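PDB 5DKV: ABC transporter substrate binding protein (Ribose) from Agrobacterium vitis, which binds a sugar, here alpha-D-tagatopyranose, and probably delivers it to an ABC transporter as the periplasmic solute-binding component. Local coordinates for residues Q177-F182 and L195-N200; A227-G232 and D254-V259. One frame throughout, in Å; residues are numbered along the deposited sequence.

Contact 1 (Q177-F182 and L195-N200); sequences QREQGF and LETQFN. With T6T (alpha-D-tagatopyranose), chain E.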
ATOM      1  N   GLN A 177       1.914   5.365   8.608  1.00 11.05           N
ATOM      2  CA  GLN A 177       0.927   4.799   9.516  1.00  9.95           C
ATOM      3  C   GLN A 177       1.360   3.392   9.947  1.00 10.30           C
ATOM      4  O   GLN A 177       1.187   3.019  11.105  1.00 11.32           O
ATOM      5  CB  GLN A 177      -0.457   4.768   8.871  1.00 11.91           C
ATOM      6  CG  GLN A 177      -1.140   6.121   8.903  1.00 10.20           C
ATOM      7  CD  GLN A 177      -2.490   6.095   8.227  1.00 11.14           C
ATOM      8  OE1 GLN A 177      -2.637   5.489   7.176  1.00 12.62           O
ATOM      9  NE2 GLN A 177      -3.495   6.701   8.865  1.00 16.17           N
ATOM     10  N   ARG A 178       1.924   2.610   9.018  1.00  9.48           N
ATOM     11  CA  ARG A 178       2.367   1.269   9.360  1.00  9.35           C
ATOM     12  C   ARG A 178       3.502   1.323  10.366  1.00 10.47           C
ATOM     13  O   ARG A 178       3.539   0.539  11.300  1.00  9.59           O
ATOM     14  CB  ARG A 178       2.809   0.502   8.115  1.00  9.08           C
ATOM     15  CG  ARG A 178       1.707   0.279   7.133  1.00  8.98           C
ATOM     16  CD  ARG A 178       2.170  -0.246   5.780  1.00  8.78           C
ATOM     17  NE  ARG A 178       1.093  -0.040   4.807  1.00  8.78           N
ATOM     18  CZ  ARG A 178       1.220  -0.078   3.490  1.00  8.70           C
ATOM     19  NH1 ARG A 178       2.387  -0.355   2.923  1.00  8.62           N
ATOM     20  NH2 ARG A 178       0.150   0.132   2.733  1.00  8.76           N
ATOM     21  N   GLU A 179       4.433   2.244  10.172  1.00 10.51           N
ATOM     22  CA  GLU A 179       5.528   2.376  11.124  1.00 11.39           C
ATOM     23  C   GLU A 179       5.011   2.816  12.505  1.00 11.53           C
ATOM     24  O   GLU A 179       5.463   2.313  13.534  1.00 13.42           O
ATOM     25  CB  GLU A 179       6.573   3.361  10.607  1.00 11.14           C
ATOM     26  CG  GLU A 179       7.687   3.586  11.618  1.00 14.94           C
ATOM     27  CD  GLU A 179       8.866   4.373  11.051  1.00 17.57           C
ATOM     28  OE1 GLU A 179       8.906   4.616   9.830  1.00 15.23           O
ATOM     29  OE2 GLU A 179       9.757   4.760  11.841  1.00 14.76           O
ATOM     30  N   GLN A 180       4.075   3.757  12.541  1.00 10.31           N
ATOM     31  CA  GLN A 180       3.507   4.196  13.822  1.00 14.48           C
ATOM     32  C   GLN A 180       2.808   3.045  14.544  1.00 15.52           C
ATOM     33  O   GLN A 180       2.943   2.897  15.760  1.00 16.23           O
ATOM     34  CB  GLN A 180       2.540   5.361  13.625  1.00 17.57           C
ATOM     35  CG  GLN A 180       3.225   6.691  13.283  1.00 23.69           C
ATOM     36  CD  GLN A 180       4.198   7.187  14.364  1.00 39.37           C
ATOM     37  OE1 GLN A 180       3.831   7.354  15.532  1.00 32.31           O
ATOM     38  NE2 GLN A 180       5.445   7.432  13.964  1.00 43.99           N
ATOM     39  N   GLY A 181       2.063   2.230  13.804  1.00 12.70           N
ATOM     40  CA  GLY A 181       1.321   1.140  14.423  1.00 14.28           C
ATOM     41  C   GLY A 181       2.286   0.091  14.926  1.00 11.78           C
ATOM     42  O   GLY A 181       2.125  -0.475  16.009  1.00 12.65           O
ATOM     43  N   PHE A 182       3.322  -0.167  14.138  1.00 11.62           N
ATOM     44  CA  PHE A 182       4.332  -1.128  14.535  1.00 10.80           C
ATOM     45  C   PHE A 182       5.004  -0.682  15.830  1.00 10.58           C
ATOM     46  O   PHE A 182       5.160  -1.470  16.757  1.00 13.11           O
ATOM     47  CB  PHE A 182       5.378  -1.284  13.431  1.00 10.43           C
ATOM     48  CG  PHE A 182       6.508  -2.219  13.782  1.00  9.90           C
ATOM     49  CD1 PHE A 182       7.643  -1.754  14.430  1.00 10.34           C
ATOM     50  CD2 PHE A 182       6.443  -3.556  13.410  1.00 10.04           C
ATOM     51  CE1 PHE A 182       8.689  -2.629  14.741  1.00 11.28           C
ATOM     52  CE2 PHE A 182       7.466  -4.426  13.688  1.00  9.80           C
ATOM     53  CZ  PHE A 182       8.612  -3.963  14.365  1.00 13.13           C
ATOM     54  N   LEU A 195      15.325  -0.805  16.838  1.00 13.23           N
ATOM     55  CA  LEU A 195      16.440  -0.009  16.348  1.00 13.89           C
ATOM     56  C   LEU A 195      15.923   1.049  15.360  1.00 13.45           C
ATOM     57  O   LEU A 195      14.747   1.040  14.985  1.00 16.02           O
ATOM     58  CB  LEU A 195      17.483  -0.901  15.679  1.00 14.19           C
ATOM     59  CG  LEU A 195      18.035  -2.065  16.519  1.00 11.88           C
ATOM     60  CD1 LEU A 195      19.017  -2.903  15.691  1.00 16.61           C
ATOM     61  CD2 LEU A 195      18.707  -1.573  17.767  1.00 20.24           C
ATOM     62  N   GLU A 196      16.813   1.934  14.908  1.00 15.68           N
ATOM     63  CA  GLU A 196      16.411   3.013  14.014  1.00 15.94           C
ATOM     64  C   GLU A 196      15.866   2.494  12.688  1.00 13.80           C
ATOM     65  O   GLU A 196      16.431   1.599  12.053  1.00 14.91           O
ATOM     66  CB  GLU A 196      17.585   3.970  13.754  1.00 22.40           C
ATOM     67  CG  GLU A 196      17.170   5.248  13.052  1.00 39.15           C
ATOM     68  CD  GLU A 196      18.304   6.248  12.899  1.00 54.87           C
ATOM     69  OE1 GLU A 196      19.400   6.017  13.456  1.00 57.15           O
ATOM     70  OE2 GLU A 196      18.095   7.270  12.212  1.00 62.10           O
ATOM     71  N   THR A 197      14.759   3.084  12.266  1.00 14.45           N
ATOM     72  CA  THR A 197      14.185   2.817  10.960  1.00 13.19           C
ATOM     73  C   THR A 197      15.184   3.116   9.850  1.00 11.02           C
ATOM     74  O   THR A 197      15.877   4.130   9.885  1.00 12.86           O
ATOM     75  CB  THR A 197      12.922   3.648  10.768  1.00 12.12           C
ATOM     76  OG1 THR A 197      11.992   3.276  11.800  1.00 15.09           O
ATOM     77  CG2 THR A 197      12.293   3.425   9.398  1.00 12.18           C
ATOM     78  N   GLN A 198      15.233   2.225   8.873  1.00 10.12           N
ATOM     79  CA  GLN A 198      16.056   2.396   7.677  1.00 10.13           C
ATOM     80  C   GLN A 198      15.171   2.738   6.487  1.00 11.95           C
ATOM     81  O   GLN A 198      14.265   1.979   6.152  1.00 12.32           O
ATOM     82  CB  GLN A 198      16.833   1.118   7.387  1.00 10.84           C
ATOM     83  CG  GLN A 198      17.721   0.667   8.518  1.00 14.52           C
ATOM     84  CD  GLN A 198      18.809   1.662   8.788  1.00 18.18           C
ATOM     85  OE1 GLN A 198      19.638   1.945   7.913  1.00 18.01           O
ATOM     86  NE2 GLN A 198      18.810   2.225   9.993  1.00 23.30           N
ATOM     87  N   PHE A 199      15.437   3.871   5.844  1.00 11.47           N
ATOM     88  CA  PHE A 199      14.609   4.329   4.737  1.00 10.10           C
ATOM     89  C   PHE A 199      15.295   4.055   3.421  1.00 10.53           C
ATOM     90  O   PHE A 199      16.436   4.438   3.235  1.00 11.43           O
ATOM     91  CB  PHE A 199      14.296   5.823   4.861  1.00 10.43           C
ATOM     92  CG  PHE A 199      13.362   6.149   6.005  1.00 10.46           C
ATOM     93  CD1 PHE A 199      12.022   5.870   5.890  1.00 11.18           C
ATOM     94  CD2 PHE A 199      13.828   6.717   7.181  1.00 13.75           C
ATOM     95  CE1 PHE A 199      11.138   6.151   6.932  1.00 12.66           C
ATOM     96  CE2 PHE A 199      12.949   6.996   8.236  1.00 16.11           C
ATOM     97  CZ  PHE A 199      11.613   6.716   8.106  1.00 16.36           C
ATOM     98  N   ASN A 200      14.604   3.367   2.519  1.00 10.84           N
ATOM     99  CA  ASN A 200      15.227   2.901   1.275  1.00 10.39           C
ATOM    100  C   ASN A 200      14.756   3.623   0.012  1.00 10.80           C
ATOM    101  O   ASN A 200      15.201   3.296  -1.087  1.00 16.02           O
ATOM    102  CB  ASN A 200      14.983   1.407   1.088  1.00  9.53           C
ATOM    103  CG  ASN A 200      13.484   1.031   1.168  1.00 11.51           C
ATOM    104  OD1 ASN A 200      12.658   1.598   0.473  1.00  9.48           O
ATOM    105  ND2 ASN A 200      13.149   0.084   2.038  1.00 12.07           N
TER
HETATM  106  O3  T6T E 401       2.425  -0.989   0.023  1.00  7.37           O
HETATM  107  C3  T6T E 401       1.847  -0.558  -1.201  1.00  5.80           C
HETATM  108  C4  T6T E 401       1.069   0.663  -0.958  1.00  6.86           C
HETATM  109  O4  T6T E 401      -0.023   0.361  -0.013  1.00  8.07           O
HETATM  110  C5  T6T E 401       1.930   1.730  -0.441  1.00  7.27           C
HETATM  111  O5  T6T E 401       1.215   2.970  -0.309  1.00  9.02           O
HETATM  112  C6  T6T E 401       3.072   2.047  -1.392  1.00  7.69           C
HETATM  113  O6  T6T E 401       3.818   0.826  -1.669  1.00  9.00           O
HETATM  114  C2  T6T E 401       2.967  -0.221  -2.204  1.00  6.42           C
HETATM  115  O2  T6T E 401       2.351   0.179  -3.405  1.00  9.14           O
HETATM  116  C1  T6T E 401       3.931  -1.313  -2.448  1.00  9.55           C
HETATM  117  O1  T6T E 401       3.318  -2.450  -2.968  1.00  8.79           O
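T197 and E179 join strand 192-199 to helix 173-186, the last two elements of a beta-alpha-beta unit that begins with strand 161-167, at the edge of the sheet of one lobe of this periplasmic binding protein fold. The two side chains come from opposite directions. T197 OG1 donates to E179 OE2 at 2.7 Å, arriving from above the carboxylate plane, 63° out of it. K183 forms a salt bridge with the same oxygen, and N167 donates to E179 OE1, so both carboxylate oxygens have polar partners in a buried setting. The methyl CG2 of T197 lies 3.6 Å from E179 OE1 and also rests on one face of the F199 ring, toward its rim. F199 crosses the glutamate at about a right angle, with CZ 3.8 Å from E179 OE1 and the ring and carboxylate planes 37° apart. The glutamate spans the gap because its CG is anti to the backbone N (chi1 176°) and the chain beyond stays extended. One residue earlier on the helix, R178 turns to the sugar instead: NH1 donates to T6T O3 at 3.0 Å, and NH2 to T6T O4 at 2.8 Å.

Contact 2 (A227-G232 and D254-V259); sequences ANLFSG and DAPGSV. With T6T (alpha-D-tagatopyranose), chain E.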
ATOM      1  N   ALA A 227       8.004  -2.485   5.524  1.00  8.30           N
ATOM      2  CA  ALA A 227       6.709  -1.869   5.673  1.00  8.82           C
ATOM      3  C   ALA A 227       5.963  -1.698   4.346  1.00  8.54           C
ATOM      4  O   ALA A 227       4.835  -1.243   4.366  1.00  9.97           O
ATOM      5  CB  ALA A 227       6.847  -0.533   6.369  1.00  9.95           C
ATOM      6  N   ASN A 228       6.563  -2.098   3.223  1.00  8.47           N
ATOM      7  CA  ASN A 228       5.837  -2.210   1.959  1.00  8.74           C
ATOM      8  C   ASN A 228       6.539  -3.253   1.100  1.00  9.56           C
ATOM      9  O   ASN A 228       7.555  -3.831   1.500  1.00  9.99           O
ATOM     10  CB  ASN A 228       5.711  -0.859   1.214  1.00  6.01           C
ATOM     11  CG  ASN A 228       6.936  -0.506   0.367  1.00  9.94           C
ATOM     12  OD1 ASN A 228       8.057  -0.864   0.710  1.00  9.70           O
ATOM     13  ND2 ASN A 228       6.720   0.264  -0.705  1.00 10.22           N
ATOM     14  N   LEU A 229       5.949  -3.519  -0.057  1.00  9.22           N
ATOM     15  CA  LEU A 229       6.444  -4.565  -0.948  1.00  8.94           C
ATOM     16  C   LEU A 229       7.958  -4.544  -1.116  1.00  9.03           C
ATOM     17  O   LEU A 229       8.653  -5.546  -0.834  1.00  9.28           O
ATOM     18  CB  LEU A 229       5.781  -4.418  -2.309  1.00 10.23           C
ATOM     19  CG  LEU A 229       5.881  -5.601  -3.262  1.00 11.86           C
ATOM     20  CD1 LEU A 229       4.723  -5.578  -4.264  1.00 11.58           C
ATOM     21  CD2 LEU A 229       7.197  -5.632  -4.008  1.00 14.24           C
ATOM     22  N   PHE A 230       8.468  -3.392  -1.532  1.00 10.72           N
ATOM     23  CA  PHE A 230       9.883  -3.272  -1.896  1.00  9.03           C
ATOM     24  C   PHE A 230      10.773  -3.380  -0.657  1.00  8.76           C
ATOM     25  O   PHE A 230      11.832  -3.992  -0.703  1.00 11.19           O
ATOM     26  CB  PHE A 230      10.099  -1.970  -2.673  1.00  9.77           C
ATOM     27  CG  PHE A 230       9.325  -1.946  -3.947  1.00 11.59           C
ATOM     28  CD1 PHE A 230       9.739  -2.719  -5.012  1.00 12.64           C
ATOM     29  CD2 PHE A 230       8.163  -1.216  -4.073  1.00 10.69           C
ATOM     30  CE1 PHE A 230       9.012  -2.744  -6.188  1.00 16.92           C
ATOM     31  CE2 PHE A 230       7.432  -1.260  -5.253  1.00 10.33           C
ATOM     32  CZ  PHE A 230       7.862  -2.013  -6.296  1.00 14.93           C
ATOM     33  N   SER A 231      10.312  -2.845   0.467  1.00  9.01           N
ATOM     34  CA  SER A 231      11.076  -2.877   1.704  1.00  8.25           C
ATOM     35  C   SER A 231      11.207  -4.318   2.187  1.00 11.64           C
ATOM     36  O   SER A 231      12.269  -4.767   2.588  1.00 10.76           O
ATOM     37  CB  SER A 231      10.386  -2.052   2.778  1.00  9.21           C
ATOM     38  OG  SER A 231      10.342  -0.671   2.417  1.00  9.50           O
ATOM     39  N   GLY A 232      10.087  -5.031   2.167  1.00  7.39           N
ATOM     40  CA  GLY A 232      10.089  -6.419   2.577  1.00  8.71           C
ATOM     41  C   GLY A 232      10.900  -7.328   1.662  1.00 11.02           C
ATOM     42  O   GLY A 232      11.617  -8.217   2.133  1.00 11.39           O
ATOM     43  N   ASP A 254       2.703  -6.626   2.116  1.00  6.95           N
ATOM     44  CA  ASP A 254       2.326  -6.922   0.731  1.00  9.56           C
ATOM     45  C   ASP A 254       2.686  -8.359   0.361  1.00 12.30           C
ATOM     46  O   ASP A 254       3.320  -9.077   1.143  1.00 11.35           O
ATOM     47  CB  ASP A 254       2.919  -5.900  -0.255  1.00  8.04           C
ATOM     48  CG  ASP A 254       2.328  -4.509  -0.049  1.00 10.69           C
ATOM     49  OD1 ASP A 254       3.099  -3.537   0.175  1.00  7.98           O
ATOM     50  OD2 ASP A 254       1.070  -4.405  -0.094  1.00  9.86           O
ATOM     51  N   ALA A 255       2.189  -8.802  -0.787  1.00 11.55           N
ATOM     52  CA  ALA A 255       2.278 -10.223  -1.153  1.00  8.06           C
ATOM     53  C   ALA A 255       2.558 -10.412  -2.643  1.00 10.57           C
ATOM     54  O   ALA A 255       1.720 -10.929  -3.393  1.00 13.80           O
ATOM     55  CB  ALA A 255       1.010 -10.936  -0.752  1.00 11.91           C
ATOM     56  N   PRO A 256       3.755 -10.018  -3.085  1.00 12.20           N
ATOM     57  CA  PRO A 256       4.121 -10.354  -4.460  1.00 21.77           C
ATOM     58  C   PRO A 256       4.299 -11.864  -4.614  1.00 18.56           C
ATOM     59  O   PRO A 256       4.414 -12.579  -3.616  1.00 13.67           O
ATOM     60  CB  PRO A 256       5.441  -9.617  -4.668  1.00 21.06           C
ATOM     61  CG  PRO A 256       6.007  -9.456  -3.323  1.00 14.92           C
ATOM     62  CD  PRO A 256       4.845  -9.331  -2.370  1.00 12.69           C
ATOM     63  N   GLY A 257       4.351 -12.329  -5.851  1.00 17.38           N
ATOM     64  CA  GLY A 257       4.464 -13.747  -6.134  1.00 16.37           C
ATOM     65  C   GLY A 257       5.607 -14.438  -5.422  1.00 18.02           C
ATOM     66  O   GLY A 257       5.509 -15.619  -5.095  1.00 17.45           O
ATOM     67  N   SER A 258       6.694 -13.705  -5.199  1.00 16.34           N
ATOM     68  CA  SER A 258       7.870 -14.249  -4.533  1.00 16.80           C
ATOM     69  C   SER A 258       7.589 -14.758  -3.109  1.00 15.72           C
ATOM     70  O   SER A 258       8.398 -15.508  -2.564  1.00 15.24           O
ATOM     71  CB  SER A 258       8.968 -13.193  -4.477  1.00 20.26           C
ATOM     72  OG  SER A 258       8.452 -11.987  -3.951  1.00 19.61           O
ATOM     73  N   VAL A 259       6.470 -14.373  -2.494  1.00 14.13           N
ATOM     74  CA  VAL A 259       6.251 -14.807  -1.110  1.00 15.80           C
ATOM     75  C   VAL A 259       6.039 -16.318  -1.028  1.00 19.21           C
ATOM     76  O   VAL A 259       6.250 -16.909   0.018  1.00 16.64           O
ATOM     77  CB  VAL A 259       5.040 -14.105  -0.412  1.00 22.07           C
ATOM     78  CG1 VAL A 259       5.247 -12.601  -0.343  1.00 21.78           C
ATOM     79  CG2 VAL A 259       3.691 -14.493  -1.061  1.00 19.92           C
TER
HETATM   80  O3  T6T E 401       2.425  -0.989   0.023  1.00  7.37           O
HETATM   81  C3  T6T E 401       1.847  -0.558  -1.201  1.00  5.80           C
HETATM   82  C4  T6T E 401       1.069   0.663  -0.958  1.00  6.86           C
HETATM   83  O4  T6T E 401      -0.023   0.361  -0.013  1.00  8.07           O
HETATM   84  C5  T6T E 401       1.930   1.730  -0.441  1.00  7.27           C
HETATM   85  O5  T6T E 401       1.215   2.970  -0.309  1.00  9.02           O
HETATM   86  C6  T6T E 401       3.072   2.047  -1.392  1.00  7.69           C
HETATM   87  O6  T6T E 401       3.818   0.826  -1.669  1.00  9.00           O
HETATM   88  C2  T6T E 401       2.967  -0.221  -2.204  1.00  6.42           C
HETATM   89  O2  T6T E 401       2.351   0.179  -3.405  1.00  9.14           O
HETATM   90  C1  T6T E 401       3.931  -1.313  -2.448  1.00  9.55           C
HETATM   91  O1  T6T E 401       3.318  -2.450  -2.968  1.00  8.79           O
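N228 meets D254 beside the sugar, its CA 3.5 Å from D254 OD1. From the N228 amide, ND2 donates to T6T O6 at 3.1 Å in a nearly straight bond (171°) and also bonds N202 OD1. With chi1 at 84°, CG sits between the backbone N and the carbonyl carbon, and OD1 is turned back to its own helix. There N228 is the N-cap of helix 229-241: OD1 accepts from S231 N at 3.0 Å and from S231 OG at 2.9 Å, the two donors coming from opposite faces of the amide plane. These bonds fix the rotation of the amide and leave ND2 pointing at the ligand. The N-terminus of this helix meets the loop between strand 249-253 and helix 259-264. L229 N, in the first turn, makes a weak bond of 2.9 Å to D254 OD1, bent to 124°. That carboxylate oxygen also accepts from T6T O3 at 2.6 Å, while Q274 and Y322 bond OD2. The L229 side chain has CB 3.2 Å from T6T O1 and reaches tip to tip toward P256, CG to CG 3.9 Å. Its CD2 lies over one face of the F230 ring, offset toward the rim.

Contacts 1 and 2 follow one another along the chain, their centres 15 Å apart, and both carry residues of the tagatose pocket: R178 in contact 1, N228, L229 and D254 in contact 2. R178 and D254 share one sugar hydroxyl, O3, which accepts from the guanidinium and donates to the carboxylate; R178 NH1 itself stays 4.3 Å from D254 OD1. The same NH1 probably also bonds A227 O at 3.0 Å, tying the arginine to the segment that leads into the N-cap. A second bridge lies farther from the sugar: N200 ND2 is 2.9 Å from S231 OG, a probable hydrogen bond between 195-200 and 227-232. D39, D116, T174 and Q274 add further bonds to the ligand.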